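Local coordinates for protein LbaCas13a H328A (C2c2) (Lachnospiraceae bacterium NK4A179, PDB 5WLH) that binds a CRISPR guide RNA and, as a Cas13a effector nuclease, uses it to recognise and cleave target RNA, at residues 298-303 / 325-330; 307-312 / 380-385; 405-410 / 438-443. One frame throughout, in Å; residues are numbered along the deposited sequence.

Interaction 1: 298-303 / 325-330; sequences MLRRMR and FDVWED. With nucleotides of chain B.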
# COMPACT_ATOMS: atom_id res chain seq x y z
N MET A 298 12.21 -17.42 -29.70
CA MET A 298 12.46 -17.84 -28.33
C MET A 298 11.15 -18.01 -27.56
O MET A 298 11.01 -18.96 -26.78
CB MET A 298 13.37 -16.83 -27.63
CG MET A 298 14.80 -16.87 -28.16
SD MET A 298 15.73 -15.50 -27.46
CE MET A 298 16.06 -16.11 -25.81
N LEU A 299 10.19 -17.11 -27.76
CA LEU A 299 8.89 -17.29 -27.11
C LEU A 299 8.19 -18.54 -27.62
O LEU A 299 7.46 -19.20 -26.87
CB LEU A 299 7.98 -16.09 -27.34
CG LEU A 299 8.13 -14.89 -26.40
CD1 LEU A 299 6.81 -14.11 -26.38
CD2 LEU A 299 8.54 -15.37 -25.01
N ARG A 300 8.39 -18.87 -28.89
CA ARG A 300 7.77 -20.09 -29.41
C ARG A 300 8.34 -21.34 -28.74
O ARG A 300 7.59 -22.28 -28.45
CB ARG A 300 7.98 -20.16 -30.92
CG ARG A 300 7.33 -21.38 -31.56
CD ARG A 300 7.27 -21.19 -33.08
NE ARG A 300 6.53 -19.98 -33.46
CZ ARG A 300 7.10 -18.87 -33.92
NH1 ARG A 300 8.41 -18.81 -34.08
NH2 ARG A 300 6.34 -17.83 -34.22
N ARG A 301 9.65 -21.37 -28.50
CA ARG A 301 10.23 -22.52 -27.81
C ARG A 301 9.69 -22.61 -26.39
O ARG A 301 9.42 -23.71 -25.89
CB ARG A 301 11.75 -22.42 -27.79
CG ARG A 301 12.36 -22.60 -29.21
CD ARG A 301 13.81 -22.22 -29.23
NE ARG A 301 14.23 -21.99 -30.62
CZ ARG A 301 14.52 -22.97 -31.47
NH1 ARG A 301 14.45 -24.23 -31.07
NH2 ARG A 301 14.89 -22.69 -32.72
N MET A 302 9.55 -21.47 -25.72
CA MET A 302 8.96 -21.50 -24.38
C MET A 302 7.50 -21.94 -24.44
O MET A 302 7.03 -22.69 -23.58
CB MET A 302 9.09 -20.12 -23.73
CG MET A 302 8.75 -20.11 -22.27
SD MET A 302 8.97 -18.46 -21.55
CE MET A 302 7.50 -17.65 -22.15
N ARG A 303 6.77 -21.50 -25.47
CA ARG A 303 5.39 -21.94 -25.63
C ARG A 303 5.31 -23.45 -25.83
O ARG A 303 4.41 -24.10 -25.29
CB ARG A 303 4.75 -21.21 -26.81
CG ARG A 303 3.31 -21.58 -27.07
CD ARG A 303 2.41 -21.15 -25.92
NE ARG A 303 1.11 -21.82 -25.98
CZ ARG A 303 0.13 -21.65 -25.11
NH1 ARG A 303 0.29 -20.81 -24.08
NH2 ARG A 303 -1.00 -22.34 -25.25
N PHE A 325 4.23 -21.52 -35.47
CA PHE A 325 2.85 -21.24 -35.08
C PHE A 325 2.79 -19.98 -34.23
O PHE A 325 3.74 -19.61 -33.54
CB PHE A 325 2.22 -22.43 -34.36
CG PHE A 325 2.81 -22.73 -33.01
CD1 PHE A 325 3.98 -23.47 -32.90
CD2 PHE A 325 2.18 -22.30 -31.85
CE1 PHE A 325 4.52 -23.75 -31.65
CE2 PHE A 325 2.71 -22.58 -30.60
CZ PHE A 325 3.88 -23.31 -30.50
N ASP A 326 1.67 -19.27 -34.35
CA ASP A 326 1.43 -18.09 -33.55
C ASP A 326 1.17 -18.51 -32.11
O ASP A 326 0.22 -19.25 -31.84
CB ASP A 326 0.24 -17.32 -34.13
CG ASP A 326 0.07 -15.96 -33.50
OD1 ASP A 326 -0.39 -15.89 -32.34
OD2 ASP A 326 0.40 -14.95 -34.18
N VAL A 327 2.04 -18.07 -31.19
CA VAL A 327 1.90 -18.49 -29.79
C VAL A 327 0.60 -17.97 -29.20
O VAL A 327 -0.03 -18.63 -28.37
CB VAL A 327 3.12 -18.05 -28.96
CG1 VAL A 327 4.33 -18.82 -29.38
CG2 VAL A 327 3.36 -16.54 -29.09
N TRP A 328 0.18 -16.76 -29.60
CA TRP A 328 -1.03 -16.20 -29.01
C TRP A 328 -2.27 -16.87 -29.57
O TRP A 328 -3.27 -17.03 -28.85
CB TRP A 328 -1.06 -14.68 -29.24
CG TRP A 328 0.31 -14.04 -29.08
CD1 TRP A 328 1.10 -13.55 -30.08
CD2 TRP A 328 1.03 -13.84 -27.86
NE1 TRP A 328 2.28 -13.05 -29.55
CE2 TRP A 328 2.26 -13.22 -28.19
CE3 TRP A 328 0.76 -14.12 -26.51
CZ2 TRP A 328 3.21 -12.87 -27.23
CZ3 TRP A 328 1.71 -13.77 -25.56
CH2 TRP A 328 2.92 -13.16 -25.93
N GLU A 329 -2.23 -17.30 -30.83
CA GLU A 329 -3.32 -18.10 -31.38
C GLU A 329 -3.42 -19.44 -30.66
O GLU A 329 -4.53 -19.92 -30.36
CB GLU A 329 -3.11 -18.31 -32.88
CG GLU A 329 -4.35 -18.69 -33.65
CD GLU A 329 -4.17 -18.49 -35.15
OE1 GLU A 329 -3.99 -19.50 -35.86
OE2 GLU A 329 -4.21 -17.33 -35.61
N ASP A 330 -2.28 -20.07 -30.38
CA ASP A 330 -2.33 -21.32 -29.63
C ASP A 330 -2.87 -21.08 -28.23
O ASP A 330 -3.68 -21.86 -27.73
CB ASP A 330 -0.95 -21.95 -29.53
CG ASP A 330 -1.00 -23.28 -28.83
OD1 ASP A 330 -1.56 -24.23 -29.41
OD2 ASP A 330 -0.53 -23.38 -27.68
P G B 2 -4.91 -12.84 -30.01
OP1 G B 2 -6.24 -13.45 -30.28
OP2 G B 2 -4.62 -11.47 -30.49
O5' G B 2 -4.61 -12.90 -28.44
C5' G B 2 -4.56 -14.15 -27.76
C4' G B 2 -4.04 -14.04 -26.34
O4' G B 2 -2.65 -13.60 -26.35
C3' G B 2 -4.78 -13.06 -25.43
O3' G B 2 -4.71 -13.56 -24.11
C2' G B 2 -3.91 -11.81 -25.51
O2' G B 2 -4.06 -10.91 -24.43
C1' G B 2 -2.52 -12.44 -25.54
N9 G B 2 -1.51 -11.57 -26.13
C8 G B 2 -1.57 -11.05 -27.40
N7 G B 2 -0.55 -10.30 -27.68
C5 G B 2 0.21 -10.30 -26.52
C6 G B 2 1.44 -9.64 -26.25
O6 G B 2 2.08 -8.91 -27.01
N1 G B 2 1.92 -9.90 -24.98
C2 G B 2 1.28 -10.69 -24.05
N2 G B 2 1.93 -10.81 -22.87
N3 G B 2 0.12 -11.32 -24.29
C4 G B 2 -0.36 -11.09 -25.54
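Phe325 touches Arg300 with both its backbone and its ring, just where a loop passes into the N-capped start of helix 327-335 and that helix docks on helix 292-311. Its carbonyl takes two nitrogens side-on from the guanidinium: Arg300 NE lies 2.8 Å from Phe325 O, in the carbonyl plane on a lone pair, while Arg300 NH2, 3.2 Å from Phe325 O, comes from above that plane. A bend at chi3 (-58°) brings NE back to this oxygen. The phenyl also lies against methylenes of two arginines about one helical turn apart, Arg300 CG near CE1 and Arg303 CG at the ring edge, 3.7 Å from Phe325 CE2; a ring suits the place because it is wide enough to touch both aliphatic stems.

Asp326 is the N-cap. Its short side chain brings OD1 to within 2.8 Å of Glu329 N, holding one of the amides at the start of the helix. Val327 then points at the partner helix, with CG1 3.5 Å from Arg303 CB and close to Arg300 CA; a beta-branched residue suits it, one methyl meeting the helix while the other lies by Trp328.

Trp328 begins on the far side, yet its indole tip touches Leu299, CZ2 being 3.9 Å from Leu299 CD1. The broad ring works chiefly as a stacking surface: guanine G2 of chain B covers one face, with C5 over its centre, and Val327 CG2 lies off-centre over the other.

Asp330 closes the contact with a buried salt bridge, helped by Arg334 on its other oxygen, while Glu434 holds Arg303 NH1. The Arg303 guanidinium and the carboxylate are turned 73° apart. NE reaches the anti lone pair of Asp330 OD2, and NH2 meets the same oxygen from above the carboxylate plane, Arg303 NH2 to Asp330 OD2 being 2.7 Å.

Interaction 2: 307-312 / 380-385; sequences VLYFYG and RQAVKA. With nucleotides of chain B.
Leu308 holds CG anti to its backbone N (chi1 164°), and chi2 (70°) puts CD1 against Ala385, while CD2 lies by Ala382. The motif is a helix-helix crossing: the 307-311 part of helix 292-311 and the 380-385 part of helix 357-388 run at 136° to each other, axes 8.6 Å apart. Alanine suits this face because only a methyl lets the leucine come this near the helix. Leu308 CD1 presses on Ala385 CB at 3.4 Å, tighter than usual carbon contact, and Leu308 CD2 lies 4.0 Å from Ala382 CB. On the other flank Tyr309 CD2 is 3.8 Å from that same Ala382 CB, so one methyl fits between two larger side chains; the tyrosine hydroxyl reaches on to Asn375.

Gln381 lays its side chain alongside Leu308 and ends near the last turn of helix 292-311. There Gly312 leaves the helix with positive phi, a backbone shape that suits glycine, and its CA adds to the contact with Gln381.

Arg380 points its CB away from helix 292-311, and its guanidinium ends at the guide RNA, where a long charged chain can span two nucleotides. Its NH2 bonds to A18 of chain B, with Arg380 NH2 2.8 Å from O5' of the nucleotide. The same guanidinium also holds the base of A16 of chain B side-on: Arg380 NE and NH2 both donate to N3 of A16, at 3.3 and 3.2 Å.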
# COMPACT_ATOMS: atom_id res chain seq x y z
N VAL A 307 3.10 -26.25 -23.88
CA VAL A 307 2.23 -27.21 -24.55
C VAL A 307 2.63 -28.64 -24.19
O VAL A 307 1.78 -29.48 -23.87
CB VAL A 307 2.24 -26.98 -26.07
CG1 VAL A 307 1.55 -28.16 -26.79
CG2 VAL A 307 1.57 -25.64 -26.42
N LEU A 308 3.94 -28.92 -24.21
CA LEU A 308 4.42 -30.25 -23.83
C LEU A 308 3.99 -30.61 -22.42
O LEU A 308 3.54 -31.74 -22.16
CB LEU A 308 5.95 -30.30 -23.94
CG LEU A 308 6.58 -31.49 -23.22
CD1 LEU A 308 6.26 -32.79 -23.96
CD2 LEU A 308 8.09 -31.31 -23.06
N TYR A 309 4.14 -29.67 -21.49
CA TYR A 309 3.88 -29.98 -20.09
C TYR A 309 2.44 -30.42 -19.87
O TYR A 309 2.19 -31.41 -19.17
CB TYR A 309 4.19 -28.75 -19.23
CG TYR A 309 4.28 -29.03 -17.75
CD1 TYR A 309 3.14 -29.06 -16.96
CD2 TYR A 309 5.51 -29.24 -17.14
CE1 TYR A 309 3.23 -29.29 -15.59
CE2 TYR A 309 5.61 -29.48 -15.78
CZ TYR A 309 4.46 -29.52 -15.02
OH TYR A 309 4.58 -29.74 -13.67
N PHE A 310 1.50 -29.72 -20.48
CA PHE A 310 0.09 -29.95 -20.19
C PHE A 310 -0.60 -30.85 -21.20
O PHE A 310 -1.64 -31.43 -20.87
CB PHE A 310 -0.66 -28.62 -20.14
CG PHE A 310 -0.31 -27.79 -18.95
CD1 PHE A 310 -0.84 -28.10 -17.70
CD2 PHE A 310 0.58 -26.74 -19.05
CE1 PHE A 310 -0.50 -27.35 -16.57
CE2 PHE A 310 0.93 -25.99 -17.93
CZ PHE A 310 0.37 -26.29 -16.69
N TYR A 311 -0.07 -30.97 -22.41
CA TYR A 311 -0.77 -31.71 -23.45
C TYR A 311 0.04 -32.87 -24.00
O TYR A 311 -0.48 -33.63 -24.82
CB TYR A 311 -1.18 -30.77 -24.59
CG TYR A 311 -2.06 -29.65 -24.08
CD1 TYR A 311 -3.42 -29.84 -23.89
CD2 TYR A 311 -1.51 -28.41 -23.76
CE1 TYR A 311 -4.22 -28.80 -23.38
CE2 TYR A 311 -2.29 -27.38 -23.28
CZ TYR A 311 -3.65 -27.58 -23.08
OH TYR A 311 -4.41 -26.54 -22.59
N GLY A 312 1.27 -33.05 -23.55
CA GLY A 312 2.04 -34.21 -23.92
C GLY A 312 2.75 -34.05 -25.25
O GLY A 312 2.42 -33.20 -26.07
N ARG A 380 7.17 -35.21 -14.72
CA ARG A 380 8.05 -36.30 -15.11
C ARG A 380 7.95 -36.59 -16.61
O ARG A 380 8.97 -36.85 -17.26
CB ARG A 380 7.73 -37.54 -14.28
CG ARG A 380 7.73 -37.22 -12.81
CD ARG A 380 8.21 -38.34 -11.93
NE ARG A 380 8.47 -37.84 -10.58
CZ ARG A 380 8.04 -38.42 -9.47
NH1 ARG A 380 7.32 -39.54 -9.53
NH2 ARG A 380 8.33 -37.89 -8.29
N GLN A 381 6.75 -36.48 -17.17
CA GLN A 381 6.57 -36.67 -18.61
C GLN A 381 7.29 -35.59 -19.41
O GLN A 381 7.89 -35.88 -20.46
CB GLN A 381 5.08 -36.68 -18.92
CG GLN A 381 4.72 -36.24 -20.32
CD GLN A 381 4.38 -34.75 -20.44
OE1 GLN A 381 3.96 -34.09 -19.47
NE2 GLN A 381 4.59 -34.21 -21.63
N ALA A 382 7.24 -34.34 -18.95
CA ALA A 382 7.88 -33.25 -19.68
C ALA A 382 9.40 -33.36 -19.62
O ALA A 382 10.08 -33.15 -20.63
CB ALA A 382 7.41 -31.90 -19.14
N VAL A 383 9.94 -33.66 -18.44
CA VAL A 383 11.38 -33.83 -18.30
C VAL A 383 11.87 -34.92 -19.25
O VAL A 383 12.87 -34.75 -19.95
CB VAL A 383 11.73 -34.14 -16.83
CG1 VAL A 383 13.12 -34.71 -16.72
CG2 VAL A 383 11.62 -32.87 -15.95
N LYS A 384 11.13 -36.03 -19.33
CA LYS A 384 11.52 -37.10 -20.25
C LYS A 384 11.48 -36.64 -21.70
O LYS A 384 12.40 -36.92 -22.48
CB LYS A 384 10.60 -38.31 -20.04
CG LYS A 384 10.65 -39.34 -21.16
CD LYS A 384 9.73 -40.52 -20.87
CE LYS A 384 9.83 -41.59 -21.95
NZ LYS A 384 11.09 -42.38 -21.80
N ALA A 385 10.42 -35.91 -22.09
CA ALA A 385 10.29 -35.50 -23.48
C ALA A 385 11.34 -34.46 -23.88
O ALA A 385 11.83 -34.49 -25.01
CB ALA A 385 8.89 -34.96 -23.73
P A B 18 6.72 -40.28 -5.94
OP1 A B 18 5.51 -40.36 -5.09
OP2 A B 18 6.64 -40.61 -7.39
O5' A B 18 7.32 -38.80 -5.83
C5' A B 18 7.67 -38.24 -4.58
C4' A B 18 8.96 -37.46 -4.66
O4' A B 18 8.95 -36.65 -5.87
C3' A B 18 9.20 -36.45 -3.55
O3' A B 18 9.73 -37.03 -2.37
C2' A B 18 10.12 -35.44 -4.20
O2' A B 18 11.45 -35.93 -4.26
C1' A B 18 9.57 -35.40 -5.63
N9 A B 18 8.55 -34.35 -5.82
C8 A B 18 7.19 -34.49 -5.94
N7 A B 18 6.55 -33.36 -6.12
C5 A B 18 7.55 -32.41 -6.11
C6 A B 18 7.55 -31.01 -6.24
N6 A B 18 6.45 -30.27 -6.42
N1 A B 18 8.73 -30.36 -6.18
C2 A B 18 9.84 -31.08 -6.00
N3 A B 18 9.98 -32.40 -5.86
C4 A B 18 8.79 -33.00 -5.92
P A B 16 15.40 -35.94 -6.03
OP1 A B 16 16.23 -36.90 -5.27
OP2 A B 16 16.04 -35.00 -7.00
O5' A B 16 14.32 -36.76 -6.85
C5' A B 16 13.58 -37.82 -6.25
C4' A B 16 12.52 -38.35 -7.20
O4' A B 16 11.64 -37.25 -7.54
C3' A B 16 13.04 -38.89 -8.52
O3' A B 16 12.11 -39.84 -9.03
C2' A B 16 13.02 -37.67 -9.42
O2' A B 16 12.90 -37.98 -10.79
C1' A B 16 11.77 -36.94 -8.92
N9 A B 16 11.87 -35.48 -8.99
C8 A B 16 12.97 -34.67 -8.89
N7 A B 16 12.67 -33.39 -8.94
C5 A B 16 11.29 -33.38 -9.08
C6 A B 16 10.35 -32.35 -9.18
N6 A B 16 10.68 -31.05 -9.18
N1 A B 16 9.05 -32.71 -9.29
C2 A B 16 8.71 -34.01 -9.30
N3 A B 16 9.50 -35.08 -9.19
C4 A B 16 10.79 -34.67 -9.09

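Interaction 3: 405-410 / 438-443; sequences IHRIEY and KDLINY. With nucleotides of chain B.
A guide-RNA phosphate site forms where segments 405-410 and 438-443, of helices 398-417 and 429-458, cross at 119°, and the stack of Arg407 on Tyr443 is its centre. The guanidinium lies nearly flat on the phenol ring, planes 26° apart, and Arg407 CD sits over the ring, 4.2 Å from the Tyr443 centroid. Bends at chi2 and chi3, both near -57°, fold the chain compactly enough for this. An aromatic carbon of Tyr410, CD2, covers the guanidinium face that Tyr443 does not, with the edge left for polar partners.

At that edge NH2 makes a weak bond to OP1 of C10 of chain B, 3.0 Å from Arg407 NH2, while the Tyr410 hydroxyl binds the other phosphate oxygen, OH to OP2 of C10 being 2.6 Å. Asp439 is too far for a salt bridge with Arg407 and pairs with Lys414; waters link the two instead. Water 2 accepts from Arg407 NE at 2.9 Å and donates weakly to Asp439 O. Leu440 supplies the apolar part of the crossing, CD2 3.5 Å from Arg407 CB and CD1 against Ile408 CG1. Elsewhere on helix 398-417 Glu409 meets adenine A16 of chain B, consistent with recognition of the base, whose N6 donates to Glu409 OE1 at 2.7 Å.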
# COMPACT_ATOMS: atom_id res chain seq x y z
N ILE A 405 10.67 -25.86 -17.09
CA ILE A 405 9.80 -26.92 -16.58
C ILE A 405 9.63 -26.79 -15.07
O ILE A 405 8.53 -27.00 -14.54
CB ILE A 405 10.35 -28.30 -16.98
CG1 ILE A 405 10.16 -28.50 -18.49
CG2 ILE A 405 9.61 -29.43 -16.22
CD1 ILE A 405 11.00 -29.59 -19.06
N HIS A 406 10.69 -26.41 -14.36
CA HIS A 406 10.58 -26.17 -12.93
C HIS A 406 9.68 -24.97 -12.63
O HIS A 406 8.91 -25.00 -11.66
CB HIS A 406 11.96 -25.96 -12.31
CG HIS A 406 12.66 -27.24 -11.98
ND1 HIS A 406 13.95 -27.50 -12.36
CD2 HIS A 406 12.23 -28.34 -11.31
CE1 HIS A 406 14.30 -28.71 -11.93
NE2 HIS A 406 13.27 -29.23 -11.29
N ARG A 407 9.79 -23.89 -13.42
CA ARG A 407 8.85 -22.77 -13.29
C ARG A 407 7.42 -23.23 -13.51
O ARG A 407 6.51 -22.81 -12.78
CB ARG A 407 9.17 -21.64 -14.29
CG ARG A 407 10.47 -20.90 -14.06
CD ARG A 407 10.56 -20.27 -12.68
NE ARG A 407 9.43 -19.38 -12.38
CZ ARG A 407 9.20 -18.91 -11.17
NH1 ARG A 407 10.01 -19.24 -10.17
NH2 ARG A 407 8.17 -18.10 -10.96
N ILE A 408 7.19 -24.04 -14.55
CA ILE A 408 5.83 -24.50 -14.85
C ILE A 408 5.28 -25.29 -13.68
O ILE A 408 4.14 -25.08 -13.24
CB ILE A 408 5.82 -25.34 -16.14
CG1 ILE A 408 6.18 -24.49 -17.35
CG2 ILE A 408 4.43 -25.91 -16.35
CD1 ILE A 408 6.45 -25.32 -18.63
N GLU A 409 6.07 -26.25 -13.19
CA GLU A 409 5.62 -27.07 -12.07
C GLU A 409 5.29 -26.21 -10.87
O GLU A 409 4.28 -26.43 -10.19
CB GLU A 409 6.70 -28.08 -11.70
CG GLU A 409 6.34 -28.92 -10.49
CD GLU A 409 7.44 -29.87 -10.08
OE1 GLU A 409 8.59 -29.42 -9.87
OE2 GLU A 409 7.15 -31.08 -9.97
N TYR A 410 6.17 -25.24 -10.59
CA TYR A 410 5.96 -24.30 -9.50
C TYR A 410 4.69 -23.50 -9.71
O TYR A 410 3.95 -23.22 -8.76
CB TYR A 410 7.19 -23.40 -9.43
CG TYR A 410 7.10 -22.24 -8.49
CD1 TYR A 410 7.20 -22.42 -7.12
CD2 TYR A 410 6.94 -20.93 -8.97
CE1 TYR A 410 7.15 -21.34 -6.26
CE2 TYR A 410 6.88 -19.86 -8.11
CZ TYR A 410 6.99 -20.06 -6.76
OH TYR A 410 6.93 -19.00 -5.87
N LYS A 438 1.18 -17.25 -18.90
CA LYS A 438 1.31 -15.87 -18.45
C LYS A 438 2.25 -15.76 -17.25
O LYS A 438 2.87 -14.71 -17.05
CB LYS A 438 -0.05 -15.29 -18.10
CG LYS A 438 -0.96 -15.13 -19.32
CD LYS A 438 -2.28 -14.51 -18.91
CE LYS A 438 -3.23 -14.39 -20.10
NZ LYS A 438 -3.98 -15.67 -20.29
N ASP A 439 2.34 -16.83 -16.44
CA ASP A 439 3.26 -16.90 -15.31
C ASP A 439 4.71 -16.89 -15.78
O ASP A 439 5.57 -16.23 -15.17
CB ASP A 439 2.93 -18.17 -14.51
CG ASP A 439 3.56 -18.22 -13.14
OD1 ASP A 439 4.26 -17.26 -12.69
OD2 ASP A 439 3.33 -19.27 -12.48
N LEU A 440 5.00 -17.60 -16.87
CA LEU A 440 6.34 -17.58 -17.43
C LEU A 440 6.69 -16.20 -17.97
O LEU A 440 7.80 -15.70 -17.78
CB LEU A 440 6.46 -18.61 -18.55
CG LEU A 440 6.33 -20.06 -18.11
CD1 LEU A 440 6.70 -21.00 -19.25
CD2 LEU A 440 7.18 -20.35 -16.89
N ILE A 441 5.74 -15.58 -18.67
CA ILE A 441 5.98 -14.24 -19.19
C ILE A 441 6.13 -13.26 -18.03
O ILE A 441 6.98 -12.37 -18.06
CB ILE A 441 4.84 -13.86 -20.14
CG1 ILE A 441 4.91 -14.75 -21.40
CG2 ILE A 441 4.92 -12.41 -20.54
CD1 ILE A 441 3.67 -14.63 -22.26
N ASN A 442 5.34 -13.46 -16.97
CA ASN A 442 5.48 -12.64 -15.77
C ASN A 442 6.90 -12.71 -15.24
O ASN A 442 7.50 -11.69 -14.87
CB ASN A 442 4.52 -13.13 -14.70
CG ASN A 442 4.62 -12.30 -13.43
OD1 ASN A 442 4.06 -11.23 -13.36
ND2 ASN A 442 5.33 -12.82 -12.42
N TYR A 443 7.46 -13.92 -15.17
CA TYR A 443 8.78 -14.09 -14.60
C TYR A 443 9.82 -13.33 -15.41
O TYR A 443 10.68 -12.65 -14.84
CB TYR A 443 9.11 -15.58 -14.52
CG TYR A 443 10.32 -15.88 -13.67
CD1 TYR A 443 10.24 -15.87 -12.29
CD2 TYR A 443 11.55 -16.15 -14.27
CE1 TYR A 443 11.36 -16.13 -11.51
CE2 TYR A 443 12.66 -16.41 -13.50
CZ TYR A 443 12.57 -16.41 -12.13
OH TYR A 443 13.69 -16.68 -11.38
P A B 16 15.40 -35.94 -6.03
OP1 A B 16 16.23 -36.90 -5.27
OP2 A B 16 16.04 -35.00 -7.00
O5' A B 16 14.32 -36.76 -6.85
C5' A B 16 13.58 -37.82 -6.25
C4' A B 16 12.52 -38.35 -7.20
O4' A B 16 11.64 -37.25 -7.54
C3' A B 16 13.04 -38.89 -8.52
O3' A B 16 12.11 -39.84 -9.03
C2' A B 16 13.02 -37.67 -9.42
O2' A B 16 12.90 -37.98 -10.79
C1' A B 16 11.77 -36.94 -8.92
N9 A B 16 11.87 -35.48 -8.99
C8 A B 16 12.97 -34.67 -8.89
N7 A B 16 12.67 -33.39 -8.94
C5 A B 16 11.29 -33.38 -9.08
C6 A B 16 10.35 -32.35 -9.18
N6 A B 16 10.68 -31.05 -9.18
N1 A B 16 9.05 -32.71 -9.29
C2 A B 16 8.71 -34.01 -9.30
N3 A B 16 9.50 -35.08 -9.19
C4 A B 16 10.79 -34.67 -9.09
P C B 10 6.33 -15.85 -7.98
OP1 C B 10 6.37 -16.32 -9.40
OP2 C B 10 6.02 -16.73 -6.82
O5' C B 10 7.77 -15.29 -7.59
C5' C B 10 8.41 -14.27 -8.34
C4' C B 10 9.47 -13.60 -7.51
O4' C B 10 8.87 -13.05 -6.31
C3' C B 10 10.58 -14.50 -6.98
O3' C B 10 11.59 -14.72 -7.94
C2' C B 10 11.06 -13.74 -5.74
O2' C B 10 11.84 -12.62 -6.13
C1' C B 10 9.74 -13.20 -5.21
N1 C B 10 9.11 -14.10 -4.23
C2 C B 10 9.61 -14.06 -2.92
O2 C B 10 10.56 -13.29 -2.66
N3 C B 10 9.04 -14.85 -1.99
C4 C B 10 8.03 -15.66 -2.33
N4 C B 10 7.50 -16.42 -1.38
C5 C B 10 7.50 -15.73 -3.66
C6 C B 10 8.07 -14.94 -4.58
P G B 15 17.57 -32.47 -1.57
OP1 G B 15 17.92 -33.70 -0.80
OP2 G B 15 18.65 -31.68 -2.23
O5' G B 15 16.47 -32.80 -2.65
C5' G B 15 15.33 -33.57 -2.29
C4' G B 15 14.23 -33.42 -3.30
O4' G B 15 13.81 -32.03 -3.37
C3' G B 15 14.57 -33.78 -4.73
O3' G B 15 14.51 -35.18 -4.93
C2' G B 15 13.53 -33.00 -5.52
O2' G B 15 12.28 -33.68 -5.47
C1' G B 15 13.40 -31.73 -4.68
N9 G B 15 14.27 -30.65 -5.21
C8 G B 15 15.60 -30.46 -4.93
N7 G B 15 16.12 -29.44 -5.56
C5 G B 15 15.06 -28.93 -6.30
C6 G B 15 15.02 -27.82 -7.17
O6 G B 15 15.95 -27.06 -7.45
N1 G B 15 13.76 -27.64 -7.72
C2 G B 15 12.67 -28.43 -7.45
N2 G B 15 11.53 -28.10 -8.07
N3 G B 15 12.69 -29.47 -6.63
C4 G B 15 13.91 -29.67 -6.10
O HOH W 1 6.32 -15.51 -12.09
O HOH W 2 7.11 -18.32 -13.86
O HOH W 3 5.93 -20.16 -12.21

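Overall arrangement
All three contacts are buried and lie within 16 Å of one another, centre to centre, in one all-helical region around the guide RNA. Interactions 1 and 2 share helix 292-311: the first docks a helix start on it through arginine bonds and an ion pair, the second packs its end, leucine and tyrosine against alanine methyls. Interaction 3 is joined partly through water, beside a cation-aromatic stack. Leu440 and Ile441 of interaction 3 pack on Met302 and Trp328 of interaction 1, and Ile408 meets Tyr309 of interaction 2. A tryptophan stacks on a base in 1, one arginine bonds to two nucleotides in 2, and arginine, tyrosine and glutamate share the RNA in 3, with A16 of chain B touched by both 2 and 3.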